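Local atomic coordinates of putative phosphohistidine phosphatase, SixA (Nakamurella multipartita, PDB entry 4HBZ), a protein that probably removes phosphate from phosphohistidine residues of proteins, as a putative SixA-type member of the histidine phosphatase superfamily. Residues S69-T74 against V117-A121; E150-A156 against L178-P184. All coordinates share one frame; numbering follows the deposited sequence.

Contact 1: S69-T74 against V117-A121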
loop_
_atom_site.group_PDB
_atom_site.type_symbol
_atom_site.label_atom_id
_atom_site.label_comp_id
_atom_site.label_asym_id
_atom_site.label_seq_id
_atom_site.Cartn_x
_atom_site.Cartn_y
_atom_site.Cartn_z
ATOM N N SER A 69 -6.415 -2.574 -7.083
ATOM C CA SER A 69 -7.348 -3.659 -7.386
ATOM C C SER A 69 -8.572 -3.145 -8.147
ATOM O O SER A 69 -9.072 -2.049 -7.912
ATOM C CB SER A 69 -7.805 -4.299 -6.082
ATOM O OG SER A 69 -8.848 -5.200 -6.294
ATOM N N THR A 70 -9.077 -3.975 -9.046
ATOM C CA THR A 70 -10.232 -3.641 -9.864
ATOM C C THR A 70 -11.561 -3.689 -9.095
ATOM O O THR A 70 -12.581 -3.229 -9.598
ATOM C CB THR A 70 -10.318 -4.561 -11.064
ATOM O OG1 THR A 70 -10.220 -5.919 -10.596
ATOM C CG2 THR A 70 -9.182 -4.228 -12.077
ATOM N N ALA A 71 -11.561 -4.209 -7.867
ATOM C CA ALA A 71 -12.800 -4.292 -7.088
ATOM C C ALA A 71 -13.391 -2.877 -6.907
ATOM O O ALA A 71 -12.638 -1.879 -6.766
ATOM C CB ALA A 71 -12.571 -4.919 -5.745
ATOM N N ALA A 72 -14.703 -2.795 -6.839
ATOM C CA ALA A 72 -15.374 -1.495 -6.564
ATOM C C ALA A 72 -14.804 -0.843 -5.286
ATOM O O ALA A 72 -14.557 0.341 -5.240
ATOM C CB ALA A 72 -16.870 -1.645 -6.478
ATOM N N ARG A 73 -14.591 -1.623 -4.239
ATOM C CA ARG A 73 -14.226 -1.043 -2.964
ATOM C C ARG A 73 -12.852 -0.437 -2.930
ATOM O O ARG A 73 -12.606 0.560 -2.233
ATOM C CB ARG A 73 -14.419 -2.055 -1.823
ATOM C CG ARG A 73 -13.599 -3.358 -1.926
ATOM C CD ARG A 73 -14.168 -4.377 -0.948
ATOM N NE ARG A 73 -13.542 -5.703 -0.972
ATOM C CZ ARG A 73 -13.958 -6.729 -1.733
ATOM N NH1 ARG A 73 -14.858 -6.569 -2.721
ATOM N NH2 ARG A 73 -13.458 -7.933 -1.535
ATOM N N THR A 74 -11.919 -1.020 -3.677
ATOM C CA THR A 74 -10.587 -0.465 -3.840
ATOM C C THR A 74 -10.616 0.772 -4.775
ATOM O O THR A 74 -10.035 1.799 -4.487
ATOM C CB THR A 74 -9.606 -1.558 -4.339
ATOM O OG1 THR A 74 -10.272 -2.340 -5.331
ATOM C CG2 THR A 74 -9.223 -2.495 -3.192
ATOM N N VAL A 117 -0.319 1.669 -3.416
ATOM C CA VAL A 117 -0.973 0.403 -3.730
ATOM C C VAL A 117 -2.268 0.329 -2.952
ATOM O O VAL A 117 -2.232 0.489 -1.747
ATOM C CB VAL A 117 -0.094 -0.804 -3.382
ATOM C CG1 VAL A 117 -0.771 -2.143 -3.690
ATOM C CG2 VAL A 117 1.273 -0.714 -4.088
ATOM N N VAL A 118 -3.414 0.098 -3.607
ATOM C CA VAL A 118 -4.690 -0.043 -2.928
ATOM C C VAL A 118 -5.194 -1.457 -3.191
ATOM O O VAL A 118 -5.511 -1.841 -4.315
ATOM C CB VAL A 118 -5.701 1.020 -3.414
ATOM C CG1 VAL A 118 -6.969 0.936 -2.568
ATOM C CG2 VAL A 118 -5.107 2.456 -3.325
ATOM N N GLY A 119 -5.178 -2.243 -2.138
ATOM C CA GLY A 119 -5.573 -3.629 -2.268
ATOM C C GLY A 119 -6.298 -4.187 -1.068
ATOM O O GLY A 119 -7.013 -3.491 -0.357
ATOM N N HIS A 120 -6.118 -5.500 -0.853
ATOM C CA HIS A 120 -6.897 -6.254 0.103
ATOM C C HIS A 120 -6.001 -6.931 1.146
ATOM O O HIS A 120 -4.861 -7.324 0.828
ATOM C CB HIS A 120 -7.648 -7.405 -0.626
ATOM C CG HIS A 120 -8.505 -6.945 -1.771
ATOM N ND1 HIS A 120 -9.842 -6.669 -1.602
ATOM C CD2 HIS A 120 -8.201 -6.611 -3.053
ATOM C CE1 HIS A 120 -10.338 -6.212 -2.754
ATOM N NE2 HIS A 120 -9.369 -6.187 -3.647
ATOM N N ALA A 121 -6.496 -7.099 2.354
ATOM C CA ALA A 121 -5.922 -8.010 3.298
ATOM C C ALA A 121 -6.289 -9.434 2.943
ATOM O O ALA A 121 -7.325 -9.647 2.362
ATOM C CB ALA A 121 -6.373 -7.701 4.689
#

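Contact 2: E150-A156 against L178-P184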
loop_
_atom_site.group_PDB
_atom_site.type_symbol
_atom_site.label_atom_id
_atom_site.label_comp_id
_atom_site.label_asym_id
_atom_site.label_seq_id
_atom_site.Cartn_x
_atom_site.Cartn_y
_atom_site.Cartn_z
ATOM N N GLU A 150 4.312 -3.410 14.020
ATOM C CA GLU A 150 3.217 -2.426 13.865
ATOM C C GLU A 150 2.170 -2.853 12.867
ATOM O O GLU A 150 1.024 -2.347 12.894
ATOM C CB GLU A 150 3.732 -1.059 13.405
ATOM C CG GLU A 150 4.696 -0.439 14.355
ATOM C CD GLU A 150 6.128 -0.791 14.022
ATOM O OE1 GLU A 150 6.479 -1.931 13.525
ATOM O OE2 GLU A 150 6.920 0.136 14.302
ATOM N N LEU A 151 2.502 -3.780 11.967
ATOM C CA LEU A 151 1.555 -4.259 10.974
ATOM C C LEU A 151 0.569 -5.274 11.478
ATOM O O LEU A 151 -0.314 -5.745 10.732
ATOM C CB LEU A 151 2.331 -4.827 9.755
ATOM C CG LEU A 151 3.278 -3.842 9.079
ATOM C CD1 LEU A 151 4.270 -4.590 8.192
ATOM C CD2 LEU A 151 2.535 -2.831 8.251
ATOM N N ARG A 152 0.658 -5.621 12.771
ATOM C CA ARG A 152 -0.183 -6.638 13.318
ATOM C C ARG A 152 -1.652 -6.234 13.366
ATOM O O ARG A 152 -2.537 -7.103 13.385
ATOM C CB ARG A 152 0.313 -7.004 14.716
ATOM C CG ARG A 152 0.140 -5.918 15.800
ATOM C CD ARG A 152 0.840 -6.330 17.064
ATOM N NE ARG A 152 0.702 -5.387 18.173
ATOM C CZ ARG A 152 1.427 -4.285 18.325
ATOM N NH1 ARG A 152 2.384 -3.943 17.456
ATOM N NH2 ARG A 152 1.219 -3.510 19.385
ATOM N N HIS A 153 -1.906 -4.933 13.410
ATOM C CA HIS A 153 -3.251 -4.385 13.263
ATOM C C HIS A 153 -3.323 -3.667 11.947
ATOM O O HIS A 153 -2.485 -2.799 11.652
ATOM C CB HIS A 153 -3.539 -3.432 14.399
ATOM C CG HIS A 153 -3.644 -4.130 15.711
ATOM N ND1 HIS A 153 -2.779 -3.878 16.746
ATOM C CD2 HIS A 153 -4.448 -5.146 16.132
ATOM C CE1 HIS A 153 -3.046 -4.695 17.750
ATOM N NE2 HIS A 153 -4.041 -5.486 17.402
ATOM N N PHE A 154 -4.260 -4.090 11.109
ATOM C CA PHE A 154 -4.325 -3.552 9.762
ATOM C C PHE A 154 -5.752 -3.620 9.268
ATOM O O PHE A 154 -6.081 -4.266 8.257
ATOM C CB PHE A 154 -3.290 -4.272 8.841
ATOM C CG PHE A 154 -2.701 -3.389 7.761
ATOM C CD1 PHE A 154 -3.427 -3.049 6.641
ATOM C CD2 PHE A 154 -1.449 -2.854 7.900
ATOM C CE1 PHE A 154 -2.918 -2.221 5.662
ATOM C CE2 PHE A 154 -0.934 -2.046 6.921
ATOM C CZ PHE A 154 -1.667 -1.727 5.795
ATOM N N ALA A 155 -6.630 -2.866 9.949
ATOM C CA ALA A 155 -8.054 -2.848 9.609
ATOM C C ALA A 155 -8.305 -2.163 8.285
ATOM O O ALA A 155 -7.463 -1.440 7.789
ATOM C CB ALA A 155 -8.784 -2.061 10.694
ATOM N N ALA A 156 -9.476 -2.362 7.719
ATOM C CA ALA A 156 -9.867 -1.729 6.488
ATOM C C ALA A 156 -9.636 -0.216 6.571
ATOM O O ALA A 156 -10.109 0.455 7.494
ATOM C CB ALA A 156 -11.346 -2.006 6.215
ATOM N N LEU A 178 9.962 0.382 7.315
ATOM C CA LEU A 178 8.659 0.906 7.692
ATOM C C LEU A 178 8.832 2.235 8.387
ATOM O O LEU A 178 9.560 2.309 9.425
ATOM C CB LEU A 178 7.972 -0.086 8.603
ATOM C CG LEU A 178 6.583 0.273 9.116
ATOM C CD1 LEU A 178 5.578 0.435 7.968
ATOM C CD2 LEU A 178 6.100 -0.835 10.015
ATOM N N GLN A 179 8.149 3.257 7.880
ATOM C CA GLN A 179 8.165 4.605 8.459
ATOM C C GLN A 179 7.014 4.822 9.442
ATOM O O GLN A 179 7.214 5.421 10.513
ATOM C CB GLN A 179 8.159 5.694 7.365
ATOM C CG GLN A 179 9.302 5.594 6.350
ATOM C CD GLN A 179 10.644 5.500 7.028
ATOM O OE1 GLN A 179 11.032 6.413 7.766
ATOM N NE2 GLN A 179 11.347 4.389 6.833
ATOM N N LEU A 180 5.833 4.392 9.034
ATOM C CA LEU A 180 4.636 4.578 9.830
ATOM C C LEU A 180 3.507 3.719 9.352
ATOM O O LEU A 180 3.432 3.342 8.178
ATOM C CB LEU A 180 4.229 6.033 9.894
ATOM C CG LEU A 180 3.903 6.738 8.648
ATOM C CD1 LEU A 180 2.373 6.850 8.567
ATOM C CD2 LEU A 180 4.492 8.149 8.652
ATOM N N VAL A 181 2.581 3.454 10.281
ATOM C CA VAL A 181 1.313 2.833 9.971
ATOM C C VAL A 181 0.248 3.807 10.476
ATOM O O VAL A 181 0.258 4.170 11.669
ATOM C CB VAL A 181 1.157 1.424 10.565
ATOM C CG1 VAL A 181 -0.199 0.814 10.176
ATOM C CG2 VAL A 181 2.322 0.523 10.173
ATOM N N GLN A 182 -0.618 4.256 9.559
ATOM C CA GLN A 182 -1.746 5.149 9.872
ATOM C C GLN A 182 -3.022 4.356 9.855
ATOM O O GLN A 182 -3.436 3.811 8.838
ATOM C CB GLN A 182 -1.833 6.279 8.852
ATOM C CG GLN A 182 -0.769 7.338 9.063
ATOM C CD GLN A 182 -0.939 8.116 10.345
ATOM O OE1 GLN A 182 0.043 8.330 11.065
ATOM N NE2 GLN A 182 -2.164 8.527 10.664
ATOM N N HIS A 183 -3.660 4.298 11.010
ATOM C CA HIS A 183 -4.878 3.555 11.196
ATOM C C HIS A 183 -6.122 4.404 10.923
ATOM O O HIS A 183 -6.093 5.628 10.997
ATOM C CB HIS A 183 -4.896 2.983 12.638
ATOM C CG HIS A 183 -3.721 2.104 12.919
ATOM N ND1 HIS A 183 -3.761 0.742 12.698
ATOM C CD2 HIS A 183 -2.453 2.389 13.255
ATOM C CE1 HIS A 183 -2.589 0.225 12.962
ATOM N NE2 HIS A 183 -1.761 1.192 13.273
ATOM N N PRO A 184 -7.242 3.762 10.592
ATOM C CA PRO A 184 -8.414 4.514 10.187
ATOM C C PRO A 184 -8.977 5.298 11.364
ATOM O O PRO A 184 -8.752 4.945 12.533
ATOM C CB PRO A 184 -9.421 3.472 9.743
ATOM C CG PRO A 184 -8.803 2.162 10.002
ATOM C CD PRO A 184 -7.432 2.316 10.445
HETATM O O HOH W 1 -0.052 -0.657 14.578
#

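Contact 1: S69-T74 against V117-A121
Two polar links tie Ser-69 to the end of strand 114-119. Its backbone N donates to Val-118 O at 3.0 Å, a nearly straight bond (172°), and its OG pairs with His-120 NE2 at 2.9 Å, where either group could be the donor. The hydroxyl lies anti to the backbone N of Ser-69 (chi1 171°), which also lets OG accept from Ala-71 N in an ST turn just ahead of helix 72-81. OG meets the imidazole at its edge, in the ring plane, and, with the groups packed round it, helps set how the ring is turned. Along the same edge sit Ala-71 CB and Arg-73 NE. The guanidinium stands 81° from the imidazole plane and takes His-120 CE1 against one face, while its NH2 forms a salt bridge with Asp-36. Over a face of the imidazole, Thr-74 CG2 makes a CH-pi contact, 4.1 Å from the centroid. Farther along, Val-118 CG1 packs on Thr-74 CB at 4.0 Å. His-27 and Tyr-94 also meet the His-120 ring. The grouping of His-120, from a Gly-His pair ending a parallel strand, with Arg-73 and with His-27 of an Arg-His-Ala sequence is consistent with the phosphate pocket of histidine phosphatases.

Contact 2: E150-A156 against L178-P184
Val-181 and Leu-178, on the same side of edge strand 177-182, form the close-packed half of this contact, against the buried Leu-151 and Phe-154. Val-181 CG2 touches both Leu-151 CD2 and Glu-150 CB, each 3.9 Å away, which approach it from directions about a right angle apart. The other branch, CG1, lies on the side of Phe-154, 4.4 Å from its CE2, an oblique and distant contact. Leu-178 CD2 touches Leu-151 CG and also comes within 4.1 Å of Glu-150 CB. Trp-129 and Val-132 of helix 123-138 continue this apolar layer beside Leu-151 and Leu-178, while Ile-124 and Pro-125 of that helix touch Phe-154.

The solvent side is exposed, more polar and partly bridged by water. Glu-150 bends at chi2 (92°) and runs past Leu-178 in the opposite direction, bringing OE1 to 3.7 Å from Leu-178 CD2, a van der Waals approach; OE1 has a weak hydrogen bond to Gly-148 N. His-153 O lies near the plane of the His-183 ring, at its edge, 3.3 Å from CE1. With no direct hydrogen bond between the segments, a water provides a polar bridge: it donates to Glu-150 O at 2.6 Å and accepts a weak bond from His-183 NE2 at 2.8 Å. Farther along, Pro-184 CG rests 3.3 Å from Ala-156 O, like the CE1 approach close but isolated, and Ala-155 CB makes a thin apolar contact with Pro-184 CG.

The 150-156 loop lies over one face of strand 177-182, whose edge pairs with strand 159-164; there Gln-179 and Leu-180 both face Val-161 in a classic beta bulge. Plain surface packing thus runs the loop along the outermost strand, in roughly the same direction, at the margin of the mixed sheet in this alpha/beta fold.

Both contacts reach the same six-stranded sheet, at different places: 69-74 with 117-121 joins two neighbouring parallel strands in its interior, whereas 150-156 with 178-184 lies on the outermost strand 177-182, antiparallel to its neighbour 159-164. Their centres are 16 Å apart and their nearest atoms about 5 Å, without touching. Contact 1 is buried, with six of its seven touching residues enclosed, and direct hydrogen bonds orient its polar groups. Contact 2 is a surface contact, with two buried residues of ten, and relies on aliphatic packing plus one water. Histidine takes part in both, partly exposed but bonded to Ser-69 in contact 1, exposed and linked through water in contact 2.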